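Local coordinates for sugar fermentation stimulation protein homolog (Pyrococcus furiosus, PDB 4DAV) that probably binds DNA, pairing an N-terminal OB domain with a restriction-endonuclease-like domain of the PD-(D/E)XK class, at residues R169-F174 against E207-G212. The protein carries 1 engineered substitution. Sequence-based numbering, arbitrary orientation.
Sequences RAMIVF and EIRALG
Arg169 and Glu207 meet at the start of two parallel neighbouring strands, where NH2 of Arg169 reaches OE2 of Glu207 at 2.7 Å on its syn side. Guanidinium and carboxylate lie nearly coplanar, 8° apart. The other oxygen, OE1, takes NH1 of Arg209 at 2.7 Å, so one carboxylate links two arginines. Arg209 gets there by folding back at chi2 (-68°) and chi3, which lays its guanidinium over the backbone of Glu207, with a weak bond from its NE to Ile208 O. On the same face, Met171 sets its CG against CB of Glu207 and its SD against CG of Arg209 (4.0 Å); further along, CG1 of Val173 packs on Leu211. On the opposite face the segments meet through apolar side chains: Ile172 and Ile208 run side by side, CG2 of Ile172 a tight 3.5 Å from CG1 of Ile208, whose CG2 touches the Phe174 ring edge at CE2. Between the faces, a weak bond from Glu207 N to Ala170 O precedes four sound ones; Phe174 N to Arg209 O (2.9 Å) has an N-H...O angle of 171°. Strand 127-139 flanks Met171 and Val173. The connection between these strands of the nuclease-like domain's central sheet carries strand 183-186 of that sheet, then helix 192-203. The chemistry is thus divided: an apolar face packed against Leu198, Val229 and Phe184, and an ionic one where Arg209 NH1, paired with Glu207 and Glu99, probably offsets their closeness, while Arg169 adds positive charge at Glu207.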
loop_
_atom_site.group_PDB
_atom_site.type_symbol
_atom_site.label_atom_id
_atom_site.label_comp_id
_atom_site.label_asym_id
_atom_site.label_seq_id
_atom_site.Cartn_x
_atom_site.Cartn_y
_atom_site.Cartn_z
ATOM N N ARG A 169 7.784 -7.746 -19.300
ATOM C CA ARG A 169 6.823 -8.086 -18.250
ATOM C C ARG A 169 6.703 -6.934 -17.240
ATOM O O ARG A 169 7.711 -6.482 -16.680
ATOM C CB ARG A 169 7.247 -9.363 -17.518
ATOM C CG ARG A 169 7.314 -10.610 -18.392
ATOM C CD ARG A 169 7.302 -11.876 -17.542
ATOM N NE ARG A 169 6.033 -12.039 -16.824
ATOM C CZ ARG A 169 5.772 -12.999 -15.937
ATOM N NH1 ARG A 169 6.691 -13.916 -15.632
ATOM N NH2 ARG A 169 4.581 -13.044 -15.343
ATOM N N ALA A 170 5.471 -6.472 -17.016
ATOM C CA ALA A 170 5.190 -5.365 -16.107
ATOM C C ALA A 170 3.910 -5.638 -15.301
ATOM O O ALA A 170 2.855 -5.907 -15.880
ATOM C CB ALA A 170 5.052 -4.070 -16.897
ATOM N N MET A 171 4.017 -5.569 -13.972
ATOM C CA MET A 171 2.900 -5.865 -13.066
ATOM C C MET A 171 2.610 -4.678 -12.141
ATOM O O MET A 171 3.497 -3.879 -11.834
ATOM C CB MET A 171 3.206 -7.116 -12.226
ATOM C CG MET A 171 1.986 -7.693 -11.500
ATOM S SD MET A 171 2.293 -9.097 -10.398
ATOM C CE MET A 171 3.210 -10.221 -11.447
ATOM N N ILE A 172 1.356 -4.561 -11.711
ATOM C CA ILE A 172 0.987 -3.590 -10.688
ATOM C C ILE A 172 0.127 -4.267 -9.621
ATOM O O ILE A 172 -0.903 -4.874 -9.929
ATOM C CB ILE A 172 0.292 -2.355 -11.294
ATOM C CG1 ILE A 172 -0.010 -1.320 -10.203
ATOM C CG2 ILE A 172 -0.971 -2.754 -12.022
ATOM C CD1 ILE A 172 -0.309 0.054 -10.741
ATOM N N VAL A 173 0.577 -4.168 -8.370
ATOM C CA VAL A 173 -0.063 -4.818 -7.227
ATOM C C VAL A 173 -0.678 -3.788 -6.279
ATOM O O VAL A 173 0.041 -3.044 -5.609
ATOM C CB VAL A 173 0.962 -5.651 -6.431
ATOM C CG1 VAL A 173 0.292 -6.341 -5.261
ATOM C CG2 VAL A 173 1.641 -6.664 -7.338
ATOM N N PHE A 174 -2.006 -3.752 -6.215
ATOM C CA PHE A 174 -2.694 -2.854 -5.298
ATOM C C PHE A 174 -2.749 -3.504 -3.921
ATOM O O PHE A 174 -3.213 -4.629 -3.780
ATOM C CB PHE A 174 -4.088 -2.497 -5.824
ATOM C CG PHE A 174 -4.057 -1.595 -7.028
ATOM C CD1 PHE A 174 -3.691 -0.265 -6.897
ATOM C CD2 PHE A 174 -4.356 -2.084 -8.299
ATOM C CE1 PHE A 174 -3.629 0.571 -7.990
ATOM C CE2 PHE A 174 -4.304 -1.248 -9.411
ATOM C CZ PHE A 174 -3.939 0.081 -9.254
ATOM N N GLU A 207 0.017 -7.075 -16.170
ATOM C CA GLU A 207 -0.688 -7.810 -15.124
ATOM C C GLU A 207 -1.101 -6.874 -13.968
ATOM O O GLU A 207 -0.313 -6.034 -13.526
ATOM C CB GLU A 207 0.198 -8.944 -14.596
ATOM C CG GLU A 207 0.492 -10.036 -15.611
ATOM C CD GLU A 207 1.271 -11.203 -15.015
ATOM O OE1 GLU A 207 0.771 -11.841 -14.062
ATOM O OE2 GLU A 207 2.386 -11.488 -15.504
ATOM N N ILE A 208 -2.344 -7.012 -13.512
ATOM C CA ILE A 208 -2.886 -6.201 -12.426
ATOM C C ILE A 208 -3.485 -7.101 -11.360
ATOM O O ILE A 208 -4.475 -7.790 -11.610
ATOM C CB ILE A 208 -3.984 -5.243 -12.914
ATOM C CG1 ILE A 208 -3.420 -4.295 -13.972
ATOM C CG2 ILE A 208 -4.573 -4.465 -11.740
ATOM C CD1 ILE A 208 -4.218 -3.016 -14.133
ATOM N N ARG A 209 -2.874 -7.090 -10.178
ATOM C CA ARG A 209 -3.345 -7.870 -9.033
ATOM C C ARG A 209 -3.703 -6.929 -7.872
ATOM O O ARG A 209 -3.365 -5.738 -7.891
ATOM C CB ARG A 209 -2.271 -8.873 -8.595
ATOM C CG ARG A 209 -1.630 -9.703 -9.735
ATOM C CD ARG A 209 -2.598 -10.702 -10.372
ATOM N NE ARG A 209 -3.174 -10.249 -11.645
ATOM C CZ ARG A 209 -2.724 -10.569 -12.870
ATOM N NH1 ARG A 209 -1.657 -11.343 -13.043
ATOM N NH2 ARG A 209 -3.352 -10.099 -13.950
ATOM N N ALA A 210 -4.406 -7.466 -6.876
ATOM C CA ALA A 210 -4.770 -6.709 -5.675
ATOM C C ALA A 210 -4.846 -7.656 -4.489
ATOM O O ALA A 210 -5.480 -8.707 -4.577
ATOM C CB ALA A 210 -6.093 -5.992 -5.873
ATOM N N LEU A 211 -4.184 -7.289 -3.390
ATOM C CA LEU A 211 -4.058 -8.155 -2.215
ATOM C C LEU A 211 -4.855 -7.640 -1.017
ATOM O O LEU A 211 -5.085 -6.444 -0.879
ATOM C CB LEU A 211 -2.590 -8.271 -1.822
ATOM C CG LEU A 211 -1.633 -8.668 -2.948
ATOM C CD1 LEU A 211 -0.215 -8.812 -2.412
ATOM C CD2 LEU A 211 -2.106 -9.957 -3.591
ATOM N N GLY A 212 -5.264 -8.561 -0.150
ATOM C CA GLY A 212 -6.059 -8.233 1.025
ATOM C C GLY A 212 -5.253 -8.469 2.288
ATOM O O GLY A 212 -4.852 -9.607 2.546
#